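Tyrosine--tRNA ligase, mitochondrial (Coccidioides posadasii, PDB 5IJX) probably catalyses the ATP-dependent attachment of L-tyrosine to mitochondrial tRNA(Tyr), this chain being the piece that carries the class I synthetase catalytic domain. Local coordinates at residues D55-L60 with V233-G238; F87-W92 with Y279-P284; K99-I104 with W226-R231; A109-P114 with P218-W223. All coordinates share one frame; numbering follows the deposited sequence.

Interaction 1. Residues D55-L60 with V233-G238; sequences DALDKL and VQVQVG
Leu60 and Leu57 of the helical segment 55-60 reach across to Gln234 and Val235 of the strand. Leu60 carries most of the contact. Its side chain leaves the helix toward the strand, and CG stands opposite the backbone N (chi1 173°), which carries the two methyls across. From there Leu60 CG lies 4.2 Å from Gln234 NE2. Leu60 CD1 comes to 3.4 Å from Gln234 NE2. Leu60 CD2 lies 3.6 Å from Gln234 NE2 and also borders Val235, 4.4 Å from its CG2. The leucine fork thus straddles the end of the glutamine. Leu57 adds a methyl contact: its CD1 is 3.9 Å from Val235 CG2, the branch that sits beside the Val235 backbone N. Gln234 runs extended beyond CG, but its polar end is held by other residues. OE1 bonds to Lys64, and NE2 bonds to the carbonyl oxygen of Asn277 and more weakly to that of Leu275. These partners fix the rotation of the amide. The segment axes come within 10.6 Å at 128°. Helix 54-63 lies against the mixed sheet of the Rossmann-type catalytic domain, where it also touches Tyr279 of the neighbouring strand 279-283. A buried amide, already satisfied by its own bonds, serves Leu60 as a packing surface. Between 55-60 and 233-238 the fit therefore rests on shape and apolar burial.

Interaction 2. Residues F87-W92 with Y279-P284; sequences FMILGW and YGITTP
Ile89 meets Ile281 and Thr283 through a single methyl. The contact across the segments is apolar. CG1 of Ile89 points away from its carbonyl carbon (chi1 -69°) and the chain then runs extended, so that CD1 projects from the helix toward the strand. Ile89 CD1 lies 3.6 Å from Thr283 CG2 and 3.9 Å from Ile281 CG2. It therefore rests between the methyls of two residues that sit on the same face of the strand. Ile89 and Thr283 run past each other in opposite senses.

The polar interaction stays within the strand segment. Thr283 turns its methyl to Ile89 and its hydroxyl to Pro284: Thr283 OG1 donates to Pro284 O at 3.2 Å. The donor lies in the carbonyl plane, on a lone pair. The threonine thus splits its two branches between an apolar and a polar partner.

Leu46 also covers Ile89, while Leu85 and Pro86, from the start of helix 84-95, touch Thr283. Ile281 leans in addition on Leu57 of helix 54-63. Helix 84-95 links the parallel strands 67-72 and 99-104 as a beta-alpha-beta crossover. Phe87 and Leu90 pack on strand 67-72, while Ile89 extends the same helix's cover to strand 279-283.

Interaction 3. Residues K99-I104 with W226-R231; sequences KAVFLI and WYLFQR
Leu228 faces Val101 and Leu103 across the contact. Its CD1 lies 4.4 Å from Val101 CG1 and equally 4.4 Å from Leu103 CD2, a loose fit of one methyl against two strand residues. At the edge of the contact, the extended Lys99 chain brings NZ to 4.1 Å from Arg231 O, too long for a hydrogen bond.

A second shell lies behind Leu228. Leu228 CD2 sits in plane at the edge of the Tyr227 ring. Arg231 folds back over that ring, with NH1 3.3 Å above its centre. Arg231 NH1 also donates to Tyr227 O at 2.9 Å, approaching tilted out of the carbonyl plane. Tyr227 also stacks with Trp172. Tyr69 of strand 67-72 touches Val101, Leu103 and Leu228 alike.

Leu103 touches the bound tyrosine, so the contact runs up to the pocket. A mainly parallel sheet covered by helices in this way is typical of the Rossmann-type catalytic domain of class I synthetases.

Interaction 4. Residues A109-P114 with P218-W223; sequences AKIGDP and PIMQGW. With TYR (tyrosine), chain B.
Ile111 turns CG1 away from its carbonyl carbon (chi1 -61°) and Met220, present as selenomethionine, bends at its last torsion (chi3 84°), so Ile111 CD1 meets Met220 SE at 3.5 Å. The two side chains meet at a slant. Asp113 and Gln221 both place CG opposite their backbone N. Asp113 OD2 and Gln221 OE1 are 4.3 Å apart and do not bond each other. Instead they share the amino group of the bound tyrosine. Its N donates to Asp113 OD2 at 2.9 Å and, weakly, to Gln221 OE1 at 3.3 Å.

The Gln221 amide also lies against the ligand ring, with Gln221 CD 3.3 Å from the ligand's CE1. Gln221 NE2 is bonded to Gln236 and to Gln242, which fixes the amide's rotation. Gln242 also bonds Asp113 OD2, so it ties the two ligand-binding residues together. Met220 packs on Leu178 of the second subunit.

This is the amino-group end of the tyrosine pocket. The loop after strand 99-104 and helix 217-229 each supply one acceptor for the amino group; Gln242 and Tyr217 also hydrogen-bond the ligand, as suits a class I tyrosyl-tRNA synthetase active site.

How the interactions relate
Interactions 1, 2 and 3 share one mixed sheet, with centres 10 to 14 Å apart. Strands 279-283 and 233-239 are neighbours in it and join interactions 2 and 1 by backbone bonds, Gln234 O to Tyr279 N among them. Helix 217-229 serves interactions 3 and 4 and is followed in the chain by strand 233-239. Interaction 4 lies about 22 Å from interaction 1 between centres, yet a side-chain bond between strand 233-239 and helix 217-229 joins them. Along the chain interaction 4 is nested within interaction 3, and both lie inside the loops closed by interactions 1 and 2, which cross. Residues distant in sequence thus converge from the sheet core to the tyrosine pocket.

Interaction 1. Residues D55-L60 with V233-G238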
loop_
_atom_site.group_PDB
_atom_site.type_symbol
_atom_site.label_atom_id
_atom_site.label_comp_id
_atom_site.label_asym_id
_atom_site.label_seq_id
_atom_site.Cartn_x
_atom_site.Cartn_y
_atom_site.Cartn_z
ATOM N N ASP A 55 23.608 8.306 -23.865
ATOM C CA ASP A 55 25.033 8.000 -23.792
ATOM C C ASP A 55 25.418 7.455 -22.422
ATOM O O ASP A 55 26.343 6.640 -22.317
ATOM C CB ASP A 55 25.858 9.245 -24.119
ATOM C CG ASP A 55 25.678 9.703 -25.555
ATOM O OD1 ASP A 55 25.942 10.889 -25.841
ATOM O OD2 ASP A 55 25.271 8.875 -26.397
ATOM N N ALA A 56 24.729 7.890 -21.365
ATOM C CA ALA A 56 24.977 7.327 -20.042
ATOM C C ALA A 56 24.626 5.845 -20.001
ATOM O O ALA A 56 25.328 5.050 -19.367
ATOM C CB ALA A 56 24.180 8.092 -18.986
ATOM N N LEU A 57 23.539 5.453 -20.672
ATOM C CA LEU A 57 23.154 4.046 -20.700
ATOM C C LEU A 57 24.126 3.228 -21.538
ATOM O O LEU A 57 24.534 2.131 -21.134
ATOM C CB LEU A 57 21.730 3.904 -21.237
ATOM C CG LEU A 57 21.250 2.473 -21.499
ATOM C CD1 LEU A 57 21.390 1.608 -20.251
ATOM C CD2 LEU A 57 19.808 2.479 -21.991
ATOM N N ASP A 58 24.496 3.736 -22.716
ATOM C CA ASP A 58 25.542 3.091 -23.502
ATOM C C ASP A 58 26.787 2.864 -22.649
ATOM O O ASP A 58 27.375 1.775 -22.651
ATOM C CB ASP A 58 25.872 3.951 -24.725
ATOM C CG ASP A 58 26.501 3.154 -25.848
ATOM O OD1 ASP A 58 26.467 1.906 -25.791
ATOM O OD2 ASP A 58 27.018 3.776 -26.799
ATOM N N LYS A 59 27.186 3.892 -21.897
ATOM C CA LYS A 59 28.329 3.777 -20.997
ATOM C C LYS A 59 28.114 2.667 -19.976
ATOM O O LYS A 59 28.999 1.835 -19.748
ATOM C CB LYS A 59 28.560 5.118 -20.299
ATOM C CG LYS A 59 29.821 5.193 -19.456
ATOM C CD LYS A 59 30.032 6.609 -18.928
ATOM C CE LYS A 59 29.539 6.757 -17.504
ATOM N NZ LYS A 59 29.364 8.186 -17.110
ATOM N N LEU A 60 26.939 2.645 -19.343
ATOM C CA LEU A 60 26.640 1.624 -18.346
ATOM C C LEU A 60 26.813 0.228 -18.929
ATOM O O LEU A 60 27.568 -0.595 -18.398
ATOM C CB LEU A 60 25.216 1.811 -17.821
ATOM C CG LEU A 60 24.697 0.712 -16.887
ATOM C CD1 LEU A 60 25.421 0.753 -15.549
ATOM C CD2 LEU A 60 23.199 0.842 -16.693
ATOM N N VAL A 233 19.598 -5.864 -11.652
ATOM C CA VAL A 233 18.858 -5.498 -12.857
ATOM C C VAL A 233 18.696 -3.984 -12.873
ATOM O O VAL A 233 18.023 -3.416 -12.006
ATOM C CB VAL A 233 17.493 -6.201 -12.914
ATOM C CG1 VAL A 233 16.695 -5.727 -14.124
ATOM C CG2 VAL A 233 17.679 -7.717 -12.951
ATOM N N GLN A 234 19.291 -3.326 -13.870
ATOM C CA GLN A 234 19.329 -1.870 -13.913
ATOM C C GLN A 234 18.588 -1.247 -15.087
ATOM O O GLN A 234 18.411 -0.023 -15.095
ATOM C CB GLN A 234 20.784 -1.379 -13.941
ATOM C CG GLN A 234 21.488 -1.469 -12.596
ATOM C CD GLN A 234 22.910 -0.942 -12.641
ATOM O OE1 GLN A 234 23.855 -1.638 -12.270
ATOM N NE2 GLN A 234 23.067 0.298 -13.092
ATOM N N VAL A 235 18.151 -2.030 -16.069
ATOM C CA VAL A 235 17.461 -1.509 -17.243
ATOM C C VAL A 235 16.096 -2.172 -17.332
ATOM O O VAL A 235 15.999 -3.404 -17.285
ATOM C CB VAL A 235 18.265 -1.760 -18.532
ATOM C CG1 VAL A 235 17.602 -1.063 -19.711
ATOM C CG2 VAL A 235 19.703 -1.295 -18.367
ATOM N N GLN A 236 15.046 -1.366 -17.463
ATOM C CA GLN A 236 13.711 -1.890 -17.728
ATOM C C GLN A 236 13.351 -1.632 -19.184
ATOM O O GLN A 236 13.498 -0.509 -19.676
ATOM C CB GLN A 236 12.653 -1.269 -16.811
ATOM C CG GLN A 236 11.286 -1.959 -16.937
ATOM C CD GLN A 236 10.186 -1.365 -16.063
ATOM O OE1 GLN A 236 9.013 -1.693 -16.232
ATOM N NE2 GLN A 236 10.556 -0.500 -15.124
ATOM N N VAL A 237 12.879 -2.673 -19.862
ATOM C CA VAL A 237 12.511 -2.606 -21.270
ATOM C C VAL A 237 11.004 -2.766 -21.380
ATOM O O VAL A 237 10.405 -3.588 -20.675
ATOM C CB VAL A 237 13.233 -3.688 -22.094
ATOM C CG1 VAL A 237 12.928 -3.514 -23.575
ATOM C CG2 VAL A 237 14.734 -3.648 -21.832
ATOM N N GLY A 238 10.392 -1.990 -22.270
ATOM C CA GLY A 238 8.964 -2.117 -22.483
ATOM C C GLY A 238 8.557 -1.556 -23.827
ATOM O O GLY A 238 9.373 -1.023 -24.582
#

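Interaction 2. Residues F87-W92 with Y279-P284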
loop_
_atom_site.group_PDB
_atom_site.type_symbol
_atom_site.label_atom_id
_atom_site.label_comp_id
_atom_site.label_asym_id
_atom_site.label_seq_id
_atom_site.Cartn_x
_atom_site.Cartn_y
_atom_site.Cartn_z
ATOM N N PHE A 87 11.041 -8.496 -25.677
ATOM C CA PHE A 87 11.679 -9.791 -25.497
ATOM C C PHE A 87 12.827 -9.981 -26.477
ATOM O O PHE A 87 13.890 -10.493 -26.101
ATOM C CB PHE A 87 10.631 -10.893 -25.637
ATOM C CG PHE A 87 9.585 -10.868 -24.551
ATOM C CD1 PHE A 87 9.900 -10.409 -23.282
ATOM C CD2 PHE A 87 8.290 -11.290 -24.799
ATOM C CE1 PHE A 87 8.954 -10.380 -22.285
ATOM C CE2 PHE A 87 7.335 -11.260 -23.798
ATOM C CZ PHE A 87 7.672 -10.804 -22.542
HETATM N N MSE A 88 12.647 -9.560 -27.725
HETATM C CA MSE A 88 13.751 -9.566 -28.674
HETATM C C MSE A 88 14.955 -8.923 -28.003
HETATM O O MSE A 88 16.023 -9.536 -27.924
HETATM C CB MSE A 88 13.395 -8.824 -29.966
HETATM C CG MSE A 88 12.352 -9.515 -30.838
HETATM SE SE MSE A 88 12.785 -11.363 -31.294
HETATM C CE MSE A 88 14.623 -11.116 -31.886
ATOM N N ILE A 89 14.772 -7.706 -27.481
ATOM C CA ILE A 89 15.867 -7.041 -26.779
ATOM C C ILE A 89 16.438 -7.972 -25.718
ATOM O O ILE A 89 17.635 -8.291 -25.725
ATOM C CB ILE A 89 15.397 -5.699 -26.184
ATOM C CG1 ILE A 89 15.119 -4.702 -27.317
ATOM C CG2 ILE A 89 16.438 -5.144 -25.203
ATOM C CD1 ILE A 89 14.783 -3.283 -26.870
ATOM N N LEU A 90 15.581 -8.460 -24.816
ATOM C CA LEU A 90 16.040 -9.414 -23.813
ATOM C C LEU A 90 16.847 -10.526 -24.467
ATOM O O LEU A 90 17.988 -10.799 -24.077
ATOM C CB LEU A 90 14.854 -10.003 -23.045
ATOM C CG LEU A 90 14.087 -9.099 -22.075
ATOM C CD1 LEU A 90 13.182 -9.947 -21.198
ATOM C CD2 LEU A 90 15.012 -8.250 -21.211
ATOM N N GLY A 91 16.273 -11.158 -25.490
ATOM C CA GLY A 91 16.961 -12.200 -26.222
ATOM C C GLY A 91 18.367 -11.758 -26.556
ATOM O O GLY A 91 19.347 -12.376 -26.119
ATOM N N TRP A 92 18.476 -10.656 -27.301
ATOM C CA TRP A 92 19.794 -10.134 -27.633
ATOM C C TRP A 92 20.632 -9.992 -26.372
ATOM O O TRP A 92 21.715 -10.578 -26.261
ATOM C CB TRP A 92 19.668 -8.795 -28.362
ATOM C CG TRP A 92 19.209 -8.932 -29.789
ATOM C CD1 TRP A 92 18.015 -8.525 -30.312
ATOM C CD2 TRP A 92 19.938 -9.528 -30.872
ATOM N NE1 TRP A 92 17.959 -8.826 -31.654
ATOM C CE2 TRP A 92 19.126 -9.441 -32.020
ATOM C CE3 TRP A 92 21.198 -10.124 -30.980
ATOM C CZ2 TRP A 92 19.533 -9.924 -33.258
ATOM C CZ3 TRP A 92 21.598 -10.606 -32.213
ATOM C CH2 TRP A 92 20.768 -10.504 -33.333
ATOM N N TYR A 279 17.874 2.750 -15.723
ATOM C CA TYR A 279 17.622 3.239 -17.071
ATOM C C TYR A 279 16.475 2.452 -17.696
ATOM O O TYR A 279 16.070 1.391 -17.205
ATOM C CB TYR A 279 18.874 3.132 -17.951
ATOM C CG TYR A 279 20.051 3.957 -17.472
ATOM C CD1 TYR A 279 20.286 5.229 -17.980
ATOM C CD2 TYR A 279 20.929 3.461 -16.517
ATOM C CE1 TYR A 279 21.362 5.984 -17.548
ATOM C CE2 TYR A 279 22.006 4.209 -16.080
ATOM C CZ TYR A 279 22.218 5.469 -16.598
ATOM O OH TYR A 279 23.290 6.215 -16.164
ATOM N N GLY A 280 15.959 2.982 -18.805
ATOM C CA GLY A 280 14.867 2.339 -19.501
ATOM C C GLY A 280 15.090 2.338 -21.000
ATOM O O GLY A 280 15.822 3.166 -21.546
ATOM N N ILE A 281 14.435 1.383 -21.661
ATOM C CA ILE A 281 14.403 1.307 -23.117
ATOM C C ILE A 281 12.974 1.011 -23.550
ATOM O O ILE A 281 12.323 0.113 -23.002
ATOM C CB ILE A 281 15.365 0.236 -23.669
ATOM C CG1 ILE A 281 16.795 0.508 -23.194
ATOM C CG2 ILE A 281 15.314 0.220 -25.198
ATOM C CD1 ILE A 281 17.784 -0.576 -23.569
ATOM N N THR A 282 12.491 1.766 -24.535
ATOM C CA THR A 282 11.169 1.567 -25.110
ATOM C C THR A 282 11.324 1.210 -26.580
ATOM O O THR A 282 12.069 1.876 -27.313
ATOM C CB THR A 282 10.290 2.815 -24.963
ATOM O OG1 THR A 282 10.938 3.936 -25.577
ATOM C CG2 THR A 282 10.020 3.115 -23.494
ATOM N N THR A 283 10.618 0.163 -26.998
ATOM C CA THR A 283 10.630 -0.337 -28.362
ATOM C C THR A 283 9.538 0.326 -29.186
ATOM O O THR A 283 8.609 0.927 -28.639
ATOM C CB THR A 283 10.411 -1.846 -28.373
ATOM O OG1 THR A 283 9.059 -2.132 -27.999
ATOM C CG2 THR A 283 11.353 -2.535 -27.400
ATOM N N PRO A 284 9.621 0.232 -30.514
ATOM C CA PRO A 284 8.527 0.740 -31.354
ATOM C C PRO A 284 7.206 0.036 -31.082
ATOM O O PRO A 284 7.128 -0.855 -30.230
ATOM C CB PRO A 284 9.026 0.464 -32.778
ATOM C CG PRO A 284 10.514 0.423 -32.656
ATOM C CD PRO A 284 10.791 -0.172 -31.312
#

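Interaction 3. Residues K99-I104 with W226-R231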
loop_
_atom_site.group_PDB
_atom_site.type_symbol
_atom_site.label_atom_id
_atom_site.label_comp_id
_atom_site.label_asym_id
_atom_site.label_seq_id
_atom_site.Cartn_x
_atom_site.Cartn_y
_atom_site.Cartn_z
ATOM N N LYS A 99 22.330 -10.137 -18.286
ATOM C CA LYS A 99 21.249 -10.853 -17.625
ATOM C C LYS A 99 19.903 -10.444 -18.205
ATOM O O LYS A 99 19.645 -9.260 -18.442
ATOM C CB LYS A 99 21.269 -10.591 -16.119
ATOM C CG LYS A 99 20.284 -11.461 -15.349
ATOM C CD LYS A 99 20.463 -11.343 -13.844
ATOM C CE LYS A 99 19.695 -12.436 -13.115
ATOM N NZ LYS A 99 19.807 -12.316 -11.635
ATOM N N ALA A 100 19.044 -11.435 -18.432
ATOM C CA ALA A 100 17.712 -11.219 -18.978
ATOM C C ALA A 100 16.678 -11.812 -18.033
ATOM O O ALA A 100 16.759 -12.993 -17.673
ATOM C CB ALA A 100 17.578 -11.844 -20.367
ATOM N N VAL A 101 15.710 -10.989 -17.641
ATOM C CA VAL A 101 14.658 -11.380 -16.712
ATOM C C VAL A 101 13.317 -11.157 -17.393
ATOM O O VAL A 101 12.948 -10.014 -17.691
ATOM C CB VAL A 101 14.737 -10.589 -15.396
ATOM C CG1 VAL A 101 13.511 -10.855 -14.534
ATOM C CG2 VAL A 101 16.004 -10.943 -14.637
ATOM N N PHE A 102 12.587 -12.241 -17.631
ATOM C CA PHE A 102 11.210 -12.162 -18.097
ATOM C C PHE A 102 10.295 -12.195 -16.879
ATOM O O PHE A 102 10.360 -13.133 -16.081
ATOM C CB PHE A 102 10.885 -13.319 -19.042
ATOM C CG PHE A 102 11.796 -13.411 -20.235
ATOM C CD1 PHE A 102 11.388 -12.944 -21.473
ATOM C CD2 PHE A 102 13.055 -13.976 -20.121
ATOM C CE1 PHE A 102 12.222 -13.035 -22.573
ATOM C CE2 PHE A 102 13.891 -14.067 -21.216
ATOM C CZ PHE A 102 13.475 -13.597 -22.443
ATOM N N LEU A 103 9.448 -11.178 -16.733
ATOM C CA LEU A 103 8.592 -11.038 -15.562
ATOM C C LEU A 103 7.127 -11.140 -15.963
ATOM O O LEU A 103 6.678 -10.449 -16.884
ATOM C CB LEU A 103 8.845 -9.707 -14.849
ATOM C CG LEU A 103 7.954 -9.426 -13.635
ATOM C CD1 LEU A 103 8.059 -10.549 -12.613
ATOM C CD2 LEU A 103 8.322 -8.099 -12.998
ATOM N N ILE A 104 6.390 -12.000 -15.264
ATOM C CA ILE A 104 4.945 -12.122 -15.408
ATOM C C ILE A 104 4.288 -11.306 -14.303
ATOM O O ILE A 104 4.682 -11.403 -13.134
ATOM C CB ILE A 104 4.504 -13.594 -15.340
ATOM C CG1 ILE A 104 5.074 -14.382 -16.524
ATOM C CG2 ILE A 104 2.986 -13.704 -15.314
ATOM N N TRP A 226 12.337 -1.805 -8.359
ATOM C CA TRP A 226 13.261 -1.658 -7.238
ATOM C C TRP A 226 13.723 -3.018 -6.732
ATOM O O TRP A 226 14.920 -3.233 -6.489
ATOM C CB TRP A 226 12.575 -0.851 -6.135
ATOM C CG TRP A 226 13.247 -0.852 -4.800
ATOM C CD1 TRP A 226 12.730 -1.319 -3.626
ATOM C CD2 TRP A 226 14.548 -0.341 -4.489
ATOM N NE1 TRP A 226 13.629 -1.135 -2.605
ATOM C CE2 TRP A 226 14.755 -0.538 -3.108
ATOM C CE3 TRP A 226 15.559 0.259 -5.244
ATOM C CZ2 TRP A 226 15.932 -0.157 -2.469
ATOM C CZ3 TRP A 226 16.727 0.635 -4.607
ATOM C CH2 TRP A 226 16.904 0.428 -3.233
ATOM N N TYR A 227 12.785 -3.954 -6.593
ATOM C CA TYR A 227 13.114 -5.306 -6.161
ATOM C C TYR A 227 14.170 -5.923 -7.066
ATOM O O TYR A 227 15.171 -6.469 -6.588
ATOM C CB TYR A 227 11.842 -6.156 -6.144
ATOM C CG TYR A 227 12.053 -7.602 -5.756
ATOM C CD1 TYR A 227 11.874 -8.024 -4.446
ATOM C CD2 TYR A 227 12.418 -8.550 -6.705
ATOM C CE1 TYR A 227 12.061 -9.348 -4.088
ATOM C CE2 TYR A 227 12.611 -9.874 -6.356
ATOM C CZ TYR A 227 12.428 -10.270 -5.048
ATOM O OH TYR A 227 12.618 -11.590 -4.706
ATOM N N LEU A 228 13.966 -5.843 -8.384
ATOM C CA LEU A 228 14.961 -6.370 -9.313
ATOM C C LEU A 228 16.222 -5.517 -9.341
ATOM O O LEU A 228 17.298 -6.026 -9.670
ATOM C CB LEU A 228 14.362 -6.469 -10.714
ATOM C CG LEU A 228 13.160 -7.406 -10.822
ATOM C CD1 LEU A 228 12.530 -7.313 -12.203
ATOM C CD2 LEU A 228 13.573 -8.839 -10.513
ATOM N N PHE A 229 16.108 -4.236 -8.992
ATOM C CA PHE A 229 17.268 -3.354 -8.950
ATOM C C PHE A 229 18.243 -3.797 -7.874
ATOM O O PHE A 229 19.455 -3.846 -8.108
ATOM C CB PHE A 229 16.811 -1.914 -8.712
ATOM C CG PHE A 229 17.930 -0.906 -8.697
ATOM C CD1 PHE A 229 18.376 -0.328 -9.875
ATOM C CD2 PHE A 229 18.519 -0.518 -7.504
ATOM C CE1 PHE A 229 19.400 0.606 -9.862
ATOM C CE2 PHE A 229 19.540 0.416 -7.486
ATOM C CZ PHE A 229 19.980 0.978 -8.667
ATOM N N GLN A 230 17.732 -4.144 -6.692
ATOM C CA GLN A 230 18.603 -4.682 -5.656
ATOM C C GLN A 230 19.294 -5.965 -6.098
ATOM O O GLN A 230 20.283 -6.368 -5.476
ATOM C CB GLN A 230 17.801 -4.933 -4.382
ATOM C CG GLN A 230 17.134 -3.690 -3.834
ATOM C CD GLN A 230 16.265 -3.982 -2.635
ATOM O OE1 GLN A 230 15.133 -3.509 -2.546
ATOM N NE2 GLN A 230 16.790 -4.766 -1.701
ATOM N N ARG A 231 18.806 -6.609 -7.157
ATOM C CA ARG A 231 19.330 -7.889 -7.621
ATOM C C ARG A 231 19.977 -7.767 -9.000
ATOM O O ARG A 231 19.830 -8.641 -9.857
ATOM C CB ARG A 231 18.222 -8.938 -7.622
ATOM C CG ARG A 231 17.690 -9.212 -6.222
ATOM C CD ARG A 231 16.387 -9.986 -6.220
ATOM N NE ARG A 231 15.990 -10.335 -4.857
ATOM C CZ ARG A 231 15.481 -9.475 -3.979
ATOM N NH1 ARG A 231 15.301 -8.202 -4.308
ATOM N NH2 ARG A 231 15.152 -9.886 -2.763
#

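Interaction 4. Residues A109-P114 with P218-W223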
loop_
_atom_site.group_PDB
_atom_site.type_symbol
_atom_site.label_atom_id
_atom_site.label_comp_id
_atom_site.label_asym_id
_atom_site.label_seq_id
_atom_site.Cartn_x
_atom_site.Cartn_y
_atom_site.Cartn_z
ATOM N N ALA A 109 -1.651 -7.791 -12.672
ATOM C CA ALA A 109 -2.735 -8.075 -13.606
ATOM C C ALA A 109 -4.090 -8.130 -12.912
ATOM O O ALA A 109 -5.121 -7.901 -13.557
ATOM C CB ALA A 109 -2.466 -9.388 -14.336
ATOM N N LYS A 110 -4.120 -8.445 -11.615
ATOM C CA LYS A 110 -5.381 -8.413 -10.884
ATOM C C LYS A 110 -5.952 -7.005 -10.798
ATOM O O LYS A 110 -7.150 -6.854 -10.542
ATOM C CB LYS A 110 -5.189 -8.989 -9.482
ATOM N N ILE A 111 -5.129 -5.982 -11.005
ATOM C CA ILE A 111 -5.582 -4.598 -11.000
ATOM C C ILE A 111 -5.721 -4.050 -12.414
ATOM O O ILE A 111 -6.642 -3.283 -12.697
ATOM C CB ILE A 111 -4.615 -3.731 -10.165
ATOM C CG1 ILE A 111 -4.586 -4.212 -8.711
ATOM C CG2 ILE A 111 -5.026 -2.267 -10.229
ATOM C CD1 ILE A 111 -3.474 -3.599 -7.893
ATOM N N GLY A 112 -4.809 -4.427 -13.308
ATOM C CA GLY A 112 -4.834 -3.933 -14.669
ATOM C C GLY A 112 -4.105 -2.614 -14.810
ATOM O O GLY A 112 -4.364 -1.671 -14.055
ATOM N N ASP A 113 -3.193 -2.538 -15.766
ATOM C CA ASP A 113 -2.439 -1.312 -15.988
ATOM C C ASP A 113 -3.366 -0.236 -16.540
ATOM O O ASP A 113 -3.931 -0.422 -17.626
ATOM C CB ASP A 113 -1.290 -1.567 -16.955
ATOM C CG ASP A 113 -0.302 -0.421 -16.996
ATOM O OD1 ASP A 113 -0.592 0.633 -16.390
ATOM O OD2 ASP A 113 0.758 -0.566 -17.640
ATOM N N PRO A 114 -3.558 0.893 -15.847
ATOM C CA PRO A 114 -4.493 1.913 -16.347
ATOM C C PRO A 114 -3.977 2.716 -17.532
ATOM O O PRO A 114 -4.680 3.629 -17.980
ATOM C CB PRO A 114 -4.712 2.816 -15.126
ATOM C CG PRO A 114 -3.487 2.653 -14.315
ATOM C CD PRO A 114 -3.047 1.232 -14.508
ATOM N N PRO A 218 1.265 2.129 -10.935
ATOM C CA PRO A 218 2.664 2.476 -11.232
ATOM C C PRO A 218 3.567 2.382 -10.020
ATOM O O PRO A 218 4.780 2.203 -10.181
ATOM C CB PRO A 218 2.569 3.914 -11.762
ATOM C CG PRO A 218 1.300 4.450 -11.186
ATOM C CD PRO A 218 0.363 3.283 -11.109
ATOM N N ILE A 219 3.021 2.494 -8.810
ATOM C CA ILE A 219 3.837 2.272 -7.623
ATOM C C ILE A 219 4.245 0.809 -7.538
ATOM O O ILE A 219 5.412 0.488 -7.299
ATOM C CB ILE A 219 3.089 2.718 -6.356
ATOM C CG1 ILE A 219 2.706 4.192 -6.469
ATOM C CG2 ILE A 219 3.964 2.476 -5.131
ATOM C CD1 ILE A 219 1.947 4.726 -5.283
HETATM N N MSE A 220 3.294 -0.098 -7.726
HETATM C CA MSE A 220 3.608 -1.517 -7.662
HETATM C C MSE A 220 4.647 -1.868 -8.712
HETATM O O MSE A 220 5.603 -2.593 -8.434
HETATM C CB MSE A 220 2.357 -2.363 -7.861
HETATM C CG MSE A 220 1.323 -2.205 -6.766
HETATM SE SE MSE A 220 -0.136 -3.470 -6.985
HETATM C CE MSE A 220 0.662 -5.020 -6.119
ATOM N N GLN A 221 4.467 -1.347 -9.927
ATOM C CA GLN A 221 5.427 -1.645 -10.985
ATOM C C GLN A 221 6.799 -1.058 -10.666
ATOM O O GLN A 221 7.831 -1.714 -10.873
ATOM C CB GLN A 221 4.904 -1.122 -12.321
ATOM C CG GLN A 221 5.892 -1.256 -13.460
ATOM C CD GLN A 221 5.230 -1.157 -14.817
ATOM O OE1 GLN A 221 4.004 -1.211 -14.931
ATOM N NE2 GLN A 221 6.039 -1.010 -15.859
ATOM N N GLY A 222 6.831 0.170 -10.147
ATOM C CA GLY A 222 8.089 0.741 -9.708
ATOM C C GLY A 222 8.754 -0.083 -8.625
ATOM O O GLY A 222 9.982 -0.150 -8.556
ATOM N N TRP A 223 7.956 -0.726 -7.772
ATOM C CA TRP A 223 8.509 -1.554 -6.711
ATOM C C TRP A 223 9.018 -2.881 -7.249
ATOM O O TRP A 223 9.977 -3.434 -6.706
ATOM C CB TRP A 223 7.463 -1.796 -5.622
ATOM C CG TRP A 223 8.045 -2.407 -4.384
ATOM C CD1 TRP A 223 8.075 -3.733 -4.054
ATOM C CD2 TRP A 223 8.698 -1.714 -3.310
ATOM N NE1 TRP A 223 8.701 -3.906 -2.840
ATOM C CE2 TRP A 223 9.094 -2.682 -2.365
ATOM C CE3 TRP A 223 8.985 -0.368 -3.059
ATOM C CZ2 TRP A 223 9.759 -2.347 -1.188
ATOM C CZ3 TRP A 223 9.645 -0.039 -1.890
ATOM C CH2 TRP A 223 10.023 -1.023 -0.968
HETATM N N TYR B . 2.621 -2.767 -17.543
HETATM C CA TYR B . 2.885 -3.952 -18.350
HETATM C C TYR B . 1.755 -4.186 -19.354
HETATM O O TYR B . 1.946 -4.798 -20.408
HETATM C CB TYR B . 3.053 -5.183 -17.452
HETATM C CG TYR B . 4.113 -5.039 -16.374
HETATM C CD1 TYR B . 5.293 -4.345 -16.612
HETATM C CD2 TYR B . 3.929 -5.600 -15.117
HETATM C CE1 TYR B . 6.259 -4.216 -15.626
HETATM C CE2 TYR B . 4.887 -5.475 -14.127
HETATM C CZ TYR B . 6.050 -4.783 -14.384
HETATM O OH TYR B . 7.002 -4.662 -13.396
HETATM O OXT TYR B . 0.618 -3.767 -19.132
#